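Local coordinates for protein Sec-alkylsulfatase (Pseudomonas sp., PDB 4AXH) that hydrolyses (R)-secondary-alkyl sulfates with strict inversion of configuration, releasing (S)-alcohols and sulfate at a zinc-dependent active site, at residues Trp84-Asp96 with Leu105-Leu117. Numbering follows the deposited sequence. Where two conformers were deposited one is given.
Sequences WDMGAYQFLNDKD and LWRQAQLNNIAGL. Unlike the reference sequence in segment 105-117: R107 (reference His).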
ATOM      1  N   TRP A  84      30.793  12.185  -9.887  1.00 31.90           N
ATOM      2  CA  TRP A  84      31.086  11.343  -8.748  1.00 31.50           C
ATOM      3  C   TRP A  84      32.408  11.768  -8.147  1.00 41.79           C
ATOM      4  O   TRP A  84      33.422  11.788  -8.851  1.00 42.31           O
ATOM      5  CB  TRP A  84      31.190   9.880  -9.205  1.00 29.26           C
ATOM      6  CG  TRP A  84      31.195   8.886  -8.077  1.00 28.57           C
ATOM      7  CD1 TRP A  84      32.260   8.164  -7.616  1.00 30.87           C
ATOM      8  CD2 TRP A  84      30.071   8.514  -7.261  1.00 27.20           C
ATOM      9  NE1 TRP A  84      31.861   7.347  -6.572  1.00 29.70           N
ATOM     10  CE2 TRP A  84      30.524   7.545  -6.336  1.00 30.65           C
ATOM     11  CE3 TRP A  84      28.722   8.903  -7.230  1.00 27.32           C
ATOM     12  CZ2 TRP A  84      29.664   6.927  -5.430  1.00 29.88           C
ATOM     13  CZ3 TRP A  84      27.877   8.308  -6.309  1.00 28.79           C
ATOM     14  CH2 TRP A  84      28.341   7.325  -5.435  1.00 29.31           C
ATOM     15  N   ASP A  85      32.403  12.085  -6.841  1.00 42.79           N
ATOM     16  CA  ASP A  85      33.582  12.531  -6.097  1.00 45.41           C
ATOM     17  C   ASP A  85      33.727  11.738  -4.801  1.00 52.99           C
ATOM     18  O   ASP A  85      32.884  11.844  -3.909  1.00 52.89           O
ATOM     19  CB  ASP A  85      33.489  14.055  -5.809  1.00 47.61           C
ATOM     20  CG  ASP A  85      34.801  14.761  -5.489  1.00 52.03           C
ATOM     21  OD1 ASP A  85      35.845  14.056  -5.339  1.00 51.00           O
ATOM     22  OD2 ASP A  85      34.784  16.020  -5.376  1.00 46.53           O
ATOM     23  N   MET A  86      34.772  10.916  -4.725  1.00 52.53           N
ATOM     24  CA  MET A  86      35.093  10.099  -3.551  1.00 53.64           C
ATOM     25  C   MET A  86      36.032  10.865  -2.598  1.00 55.36           C
ATOM     26  O   MET A  86      35.990  10.631  -1.392  1.00 55.20           O
ATOM     27  CB  MET A  86      35.717   8.761  -3.968  1.00 56.92           C
ATOM     28  CG  MET A  86      34.690   7.694  -4.231  1.00 62.24           C
ATOM     29  SD  MET A  86      33.754   7.162  -2.758  1.00 68.34           S
ATOM     30  CE  MET A  86      35.086   6.510  -1.794  1.00 64.54           C
ATOM     31  N   GLY A  87      36.818  11.799  -3.150  1.00 49.17           N
ATOM     32  CA  GLY A  87      37.734  12.661  -2.420  1.00 47.53           C
ATOM     33  C   GLY A  87      37.052  13.542  -1.388  1.00 49.76           C
ATOM     34  O   GLY A  87      37.710  14.003  -0.452  1.00 50.42           O
ATOM     35  N   ALA A  88      35.730  13.775  -1.532  1.00 42.99           N
ATOM     36  CA  ALA A  88      34.963  14.584  -0.591  1.00 42.12           C
ATOM     37  C   ALA A  88      34.747  13.878   0.775  1.00 46.41           C
ATOM     38  O   ALA A  88      34.518  14.553   1.782  1.00 45.18           O
ATOM     39  CB  ALA A  88      33.632  14.955  -1.204  1.00 42.72           C
ATOM     40  N   TYR A  89      34.848  12.528   0.804  1.00 42.14           N
ATOM     41  CA  TYR A  89      34.663  11.707   1.995  1.00 40.30           C
ATOM     42  C   TYR A  89      35.969  11.308   2.706  1.00 47.49           C
ATOM     43  O   TYR A  89      35.977  10.359   3.489  1.00 46.12           O
ATOM     44  CB  TYR A  89      33.781  10.497   1.676  1.00 38.52           C
ATOM     45  CG  TYR A  89      32.409  10.886   1.186  1.00 37.43           C
ATOM     46  CD1 TYR A  89      31.411  11.278   2.077  1.00 38.89           C
ATOM     47  CD2 TYR A  89      32.102  10.865  -0.173  1.00 36.84           C
ATOM     48  CE1 TYR A  89      30.144  11.669   1.623  1.00 39.48           C
ATOM     49  CE2 TYR A  89      30.837  11.241  -0.639  1.00 36.15           C
ATOM     50  CZ  TYR A  89      29.865  11.657   0.262  1.00 45.47           C
ATOM     51  OH  TYR A  89      28.623  12.034  -0.192  1.00 49.84           O
ATOM     52  N   GLN A  90      37.054  12.076   2.477  1.00 48.15           N
ATOM     53  CA  GLN A  90      38.383  11.865   3.059  1.00 48.82           C
ATOM     54  C   GLN A  90      38.401  11.905   4.601  1.00 53.99           C
ATOM     55  O   GLN A  90      39.134  11.129   5.216  1.00 54.48           O
ATOM     56  CB  GLN A  90      39.382  12.865   2.490  1.00 50.29           C
ATOM     57  CG  GLN A  90      40.807  12.328   2.486  1.00 82.55           C
ATOM     58  CD  GLN A  90      41.194  11.774   1.147  1.00117.18           C
ATOM     59  OE1 GLN A  90      41.972  12.393   0.407  1.00117.72           O
ATOM     60  NE2 GLN A  90      40.676  10.591   0.810  1.00109.57           N
ATOM     61  N   PHE A  91      37.574  12.776   5.214  1.00 48.80           N
ATOM     62  CA  PHE A  91      37.427  12.929   6.669  1.00 47.78           C
ATOM     63  C   PHE A  91      37.079  11.618   7.396  1.00 53.49           C
ATOM     64  O   PHE A  91      37.296  11.513   8.616  1.00 55.99           O
ATOM     65  CB  PHE A  91      36.380  14.018   6.991  1.00 48.95           C
ATOM     66  CG  PHE A  91      34.991  13.735   6.466  1.00 50.53           C
ATOM     67  CD1 PHE A  91      34.648  14.022   5.148  1.00 53.92           C
ATOM     68  CD2 PHE A  91      34.016  13.212   7.291  1.00 52.06           C
ATOM     69  CE1 PHE A  91      33.360  13.758   4.668  1.00 54.12           C
ATOM     70  CE2 PHE A  91      32.733  12.955   6.806  1.00 55.08           C
ATOM     71  CZ  PHE A  91      32.416  13.213   5.495  1.00 52.85           C
ATOM     72  N   LEU A  92      36.545  10.623   6.655  1.00 46.61           N
ATOM     73  CA  LEU A  92      36.126   9.339   7.208  1.00 44.86           C
ATOM     74  C   LEU A  92      37.249   8.340   7.340  1.00 49.37           C
ATOM     75  O   LEU A  92      37.183   7.468   8.211  1.00 49.30           O
ATOM     76  CB  LEU A  92      35.002   8.718   6.347  1.00 43.90           C
ATOM     77  CG  LEU A  92      33.663   9.410   6.376  1.00 46.74           C
ATOM     78  CD1 LEU A  92      32.813   9.006   5.184  1.00 45.50           C
ATOM     79  CD2 LEU A  92      32.949   9.159   7.693  1.00 46.93           C
ATOM     80  N   ASN A  93      38.233   8.417   6.446  1.00 46.42           N
ATOM     81  CA  ASN A  93      39.321   7.456   6.354  1.00 47.84           C
ATOM     82  C   ASN A  93      40.282   7.287   7.515  1.00 56.17           C
ATOM     83  O   ASN A  93      41.000   8.229   7.911  1.00 54.34           O
ATOM     84  CB  ASN A  93      40.063   7.573   5.024  1.00 50.97           C
ATOM     85  CG  ASN A  93      39.316   7.045   3.823  1.00 63.49           C
ATOM     86  OD1 ASN A  93      38.372   6.136   4.051  1.00 39.39           O
ATOM     87  ND2 ASN A  93      39.618   7.410   2.677  1.00 60.96           N
ATOM     88  N   ASP A  94      40.331   6.014   8.005  1.00 56.72           N
ATOM     89  CA  ASP A  94      41.208   5.501   9.070  1.00 57.80           C
ATOM     90  C   ASP A  94      41.256   6.439  10.295  1.00 62.12           C
ATOM     91  O   ASP A  94      42.316   6.928  10.709  1.00 62.54           O
ATOM     92  CB  ASP A  94      42.608   5.138   8.507  1.00 60.40           C
ATOM     93  CG  ASP A  94      42.611   4.031   7.449  1.00 77.19           C
ATOM     94  OD1 ASP A  94      42.060   2.929   7.729  1.00 86.61           O
ATOM     95  OD2 ASP A  94      43.176   4.260   6.347  1.00 76.98           O
ATOM     96  N   LYS A  95      40.052   6.738  10.804  1.00 56.01           N
ATOM     97  CA  LYS A  95      39.743   7.605  11.936  1.00 54.15           C
ATOM     98  C   LYS A  95      38.473   7.045  12.612  1.00 59.66           C
ATOM     99  O   LYS A  95      37.839   6.135  12.058  1.00 62.22           O
ATOM    100  CB  LYS A  95      39.518   9.053  11.481  1.00 53.80           C
ATOM    101  CG  LYS A  95      40.795   9.827  11.257  1.00 57.85           C
ATOM    102  CD  LYS A  95      40.485  11.202  10.663  1.00 79.14           C
ATOM    103  CE  LYS A  95      41.382  11.552   9.483  1.00 93.58           C
ATOM    104  NZ  LYS A  95      41.030  10.814   8.224  1.00 82.70           N
ATOM    105  N   ASP A  96      38.135   7.527  13.822  1.00 52.24           N
ATOM    106  CA  ASP A  96      36.945   7.110  14.586  1.00 48.92           C
ATOM    107  C   ASP A  96      35.930   8.236  14.521  1.00 46.47           C
ATOM    108  O   ASP A  96      36.273   9.349  14.122  1.00 46.89           O
ATOM    109  CB  ASP A  96      37.278   6.723  16.038  1.00 49.80           C
ATOM    110  CG  ASP A  96      37.878   5.334  16.280  1.00 63.17           C
ATOM    111  OD1 ASP A  96      38.492   4.764  15.336  1.00 62.18           O
ATOM    112  OD2 ASP A  96      37.790   4.841  17.441  1.00 67.30           O
ATOM    113  N   LEU A 105      26.756   4.628  12.035  1.00 26.97           N
ATOM    114  CA  LEU A 105      26.607   5.262  10.732  1.00 27.79           C
ATOM    115  C   LEU A 105      28.015   5.499  10.121  1.00 33.48           C
ATOM    116  O   LEU A 105      28.229   5.198   8.934  1.00 34.69           O
ATOM    117  CB  LEU A 105      25.832   6.584  10.839  1.00 27.57           C
ATOM    118  CG  LEU A 105      25.552   7.349   9.493  1.00 30.59           C
ATOM    119  CD1 LEU A 105      25.130   6.420   8.341  1.00 29.01           C
ATOM    120  CD2 LEU A 105      24.501   8.396   9.692  1.00 31.61           C
ATOM    121  N   TRP A 106      28.954   5.997  10.958  1.00 26.09           N
ATOM    122  CA  TRP A 106      30.342   6.255  10.603  0.50 22.95           C
ATOM    123  C   TRP A 106      31.051   4.956  10.171  1.00 30.66           C
ATOM    124  O   TRP A 106      31.912   4.996   9.308  1.00 34.30           O
ATOM    125  CB  TRP A 106      31.048   6.871  11.819  0.50 18.70           C
ATOM    126  CG  TRP A 106      32.448   7.329  11.573  0.50 16.61           C
ATOM    127  CD1 TRP A 106      33.571   6.576  11.644  0.50 18.43           C
ATOM    128  CD2 TRP A 106      32.879   8.674  11.300  0.50 15.99           C
ATOM    129  NE1 TRP A 106      34.676   7.352  11.394  0.50 17.32           N
ATOM    130  CE2 TRP A 106      34.282   8.649  11.194  0.50 18.05           C
ATOM    131  CE3 TRP A 106      32.210   9.910  11.150  0.50 17.00           C
ATOM    132  CZ2 TRP A 106      35.037   9.804  10.945  0.50 16.56           C
ATOM    133  CZ3 TRP A 106      32.963  11.051  10.875  0.50 17.44           C
ATOM    134  CH2 TRP A 106      34.358  10.988  10.785  0.50 17.55           C
ATOM    135  N   ARG A 107      30.728   3.827  10.809  1.00 25.72           N
ATOM    136  CA  ARG A 107      31.287   2.511  10.544  1.00 24.54           C
ATOM    137  C   ARG A 107      30.898   2.133   9.109  1.00 30.83           C
ATOM    138  O   ARG A 107      31.761   1.705   8.341  1.00 29.61           O
ATOM    139  CB  ARG A 107      30.666   1.493  11.537  1.00 21.34           C
ATOM    140  CG  ARG A 107      31.577   0.369  11.933  1.00 19.87           C
ATOM    141  CD  ARG A 107      31.333  -0.836  11.113  1.00  6.23           C
ATOM    142  NE  ARG A 107      32.460  -1.748  11.294  1.00 56.66           N
ATOM    143  CZ  ARG A 107      32.458  -3.029  10.919  1.00108.07           C
ATOM    144  NH1 ARG A 107      31.376  -3.564  10.361  1.00109.45           N
ATOM    145  NH2 ARG A 107      33.529  -3.789  11.116  1.00108.65           N
ATOM    146  N   GLN A 108      29.589   2.304   8.751  1.00 27.89           N
ATOM    147  CA  GLN A 108      29.044   1.993   7.429  1.00 27.50           C
ATOM    148  C   GLN A 108      29.607   2.958   6.404  1.00 35.51           C
ATOM    149  O   GLN A 108      29.959   2.527   5.300  1.00 38.21           O
ATOM    150  CB  GLN A 108      27.516   2.054   7.445  1.00 27.76           C
ATOM    151  CG  GLN A 108      26.847   1.318   6.288  1.00 11.51           C
ATOM    152  CD  GLN A 108      26.859  -0.168   6.353  1.00 29.25           C
ATOM    153  OE1 GLN A 108      27.446  -0.808   7.227  1.00 43.92           O
ATOM    154  NE2 GLN A 108      26.165  -0.759   5.442  1.00 23.96           N
ATOM    155  N   ALA A 109      29.740   4.242   6.784  1.00 30.36           N
ATOM    156  CA  ALA A 109      30.315   5.301   5.960  1.00 29.52           C
ATOM    157  C   ALA A 109      31.722   4.916   5.538  1.00 34.34           C
ATOM    158  O   ALA A 109      32.032   4.988   4.358  1.00 35.40           O
ATOM    159  CB  ALA A 109      30.328   6.623   6.729  1.00 29.54           C
ATOM    160  N   GLN A 110      32.532   4.417   6.490  1.00 32.25           N
ATOM    161  CA  GLN A 110      33.918   3.979   6.290  1.00 33.00           C
ATOM    162  C   GLN A 110      34.022   2.806   5.373  1.00 35.71           C
ATOM    163  O   GLN A 110      34.962   2.749   4.588  1.00 36.19           O
ATOM    164  CB  GLN A 110      34.614   3.641   7.615  1.00 34.08           C
ATOM    165  CG  GLN A 110      34.948   4.851   8.475  1.00 35.89           C
ATOM    166  CD  GLN A 110      35.717   4.410   9.682  1.00 51.76           C
ATOM    167  OE1 GLN A 110      35.173   3.803  10.604  1.00 54.89           O
ATOM    168  NE2 GLN A 110      37.012   4.640   9.660  1.00 44.77           N
ATOM    169  N   LEU A 111      33.084   1.859   5.486  1.00 30.47           N
ATOM    170  CA  LEU A 111      33.058   0.669   4.652  1.00 29.64           C
ATOM    171  C   LEU A 111      32.761   1.060   3.209  1.00 33.65           C
ATOM    172  O   LEU A 111      33.446   0.624   2.292  1.00 34.69           O
ATOM    173  CB  LEU A 111      32.018  -0.330   5.190  1.00 29.68           C
ATOM    174  CG  LEU A 111      32.429  -1.183   6.414  1.00 33.02           C
ATOM    175  CD1 LEU A 111      31.219  -1.704   7.160  1.00 31.08           C
ATOM    176  CD2 LEU A 111      33.270  -2.334   6.012  1.00 35.32           C
ATOM    177  N   ASN A 112      31.789   1.950   3.024  1.00 31.54           N
ATOM    178  CA  ASN A 112      31.330   2.452   1.725  1.00 30.82           C
ATOM    179  C   ASN A 112      32.372   3.305   0.996  1.00 36.18           C
ATOM    180  O   ASN A 112      32.155   3.685  -0.160  1.00 37.66           O
ATOM    181  CB  ASN A 112      29.971   3.182   1.880  1.00 25.68           C
ATOM    182  CG  ASN A 112      28.797   2.254   2.065  1.00 39.61           C
ATOM    183  OD1 ASN A 112      28.788   1.136   1.556  1.00 39.17           O
ATOM    184  ND2 ASN A 112      27.763   2.700   2.777  1.00 20.25           N
ATOM    185  N   ASN A 113      33.497   3.590   1.671  1.00 31.73           N
ATOM    186  CA  ASN A 113      34.639   4.337   1.153  1.00 30.12           C
ATOM    187  C   ASN A 113      35.604   3.400   0.451  1.00 32.24           C
ATOM    188  O   ASN A 113      36.420   3.861  -0.355  1.00 30.36           O
ATOM    189  CB  ASN A 113      35.369   5.070   2.263  1.00 30.77           C
ATOM    190  CG  ASN A 113      34.721   6.316   2.750  1.00 56.16           C
ATOM    191  OD1 ASN A 113      34.397   6.447   3.919  1.00 79.02           O
ATOM    192  ND2 ASN A 113      34.669   7.311   1.927  1.00 38.79           N
ATOM    193  N   ILE A 114      35.527   2.080   0.760  1.00 31.42           N
ATOM    194  CA  ILE A 114      36.380   1.063   0.132  1.00 32.35           C
ATOM    195  C   ILE A 114      35.932   0.899  -1.318  1.00 35.69           C
ATOM    196  O   ILE A 114      35.059   0.078  -1.617  1.00 34.92           O
ATOM    197  CB  ILE A 114      36.554  -0.255   0.967  1.00 35.99           C
ATOM    198  CG1 ILE A 114      37.211   0.057   2.336  1.00 37.42           C
ATOM    199  CG2 ILE A 114      37.440  -1.271   0.226  1.00 34.29           C
ATOM    200  CD1 ILE A 114      36.530  -0.542   3.549  1.00 37.70           C
ATOM    201  N   ALA A 115      36.481   1.779  -2.190  1.00 33.78           N
ATOM    202  CA  ALA A 115      36.136   1.876  -3.617  1.00 34.68           C
ATOM    203  C   ALA A 115      37.235   1.383  -4.551  1.00 41.50           C
ATOM    204  O   ALA A 115      38.424   1.438  -4.209  1.00 41.87           O
ATOM    205  CB  ALA A 115      35.771   3.307  -3.970  1.00 34.91           C
ATOM    206  N   GLY A 116      36.818   0.905  -5.723  1.00 37.25           N
ATOM    207  CA  GLY A 116      37.751   0.451  -6.742  1.00 36.55           C
ATOM    208  C   GLY A 116      37.406  -0.845  -7.440  1.00 37.64           C
ATOM    209  O   GLY A 116      36.226  -1.212  -7.561  1.00 36.96           O
ATOM    210  N   LEU A 117      38.465  -1.514  -7.964  1.00 31.06           N
ATOM    211  CA  LEU A 117      38.354  -2.784  -8.680  1.00 29.06           C
ATOM    212  C   LEU A 117      38.769  -3.867  -7.726  1.00 34.06           C
ATOM    213  O   LEU A 117      39.752  -3.698  -7.018  1.00 35.25           O
ATOM    214  CB  LEU A 117      39.216  -2.796  -9.978  1.00 27.33           C
ATOM    215  CG  LEU A 117      39.263  -4.124 -10.767  1.00 28.33           C
ATOM    216  CD1 LEU A 117      37.919  -4.483 -11.335  1.00 25.88           C
ATOM    217  CD2 LEU A 117      40.372  -4.111 -11.815  1.00 28.44           C
TER
HETATM  218  O   HOH W   1      37.257   3.786   4.806  1.00 37.78           O
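A chi1 of -174° turns the W106 indole away from its own amide N and out toward segment 84-96, and with CG of L92 anti to the carbonyl carbon (chi1 -69°), indole and isobutyl group are brought against each other between helix 103-111 and the 3-10 segment 87-92. The CD2 methyl of L92 sits over one indole face in a CH-pi contact, 3.5 Å from the centroid of the six-membered ring and 7° off its normal. The carbonyl O of D96 lies on the side opposite L92 CD2, displaced toward the rim. K95 O lies at the indole edge, in the ring plane, where NE1 of W106 gives it a weak, long hydrogen bond (3.5 Å), while F91 brings CD2 to CH2 of W106. The other methyl of L92, CD1, packs with CD2 against CB of A109.

One turn on from W106, Q110 extends its chain beyond CG toward the same backbone, where NE2 donates a weak, bent bond to L92 O (3.2 Å) and lies 2.9 Å from K95 O. A water links N93 OD1 to Q110 O. Farther along, the bent M86 chain lays CE against CB of A115 (3.9 Å).

The contact thus packs a 3-10 turn and the loop after it across a helix that leads, through the type I turn 111-114, into strand 116-119 of the large mixed sheet in this metallo-beta-lactamase-superfamily enzyme.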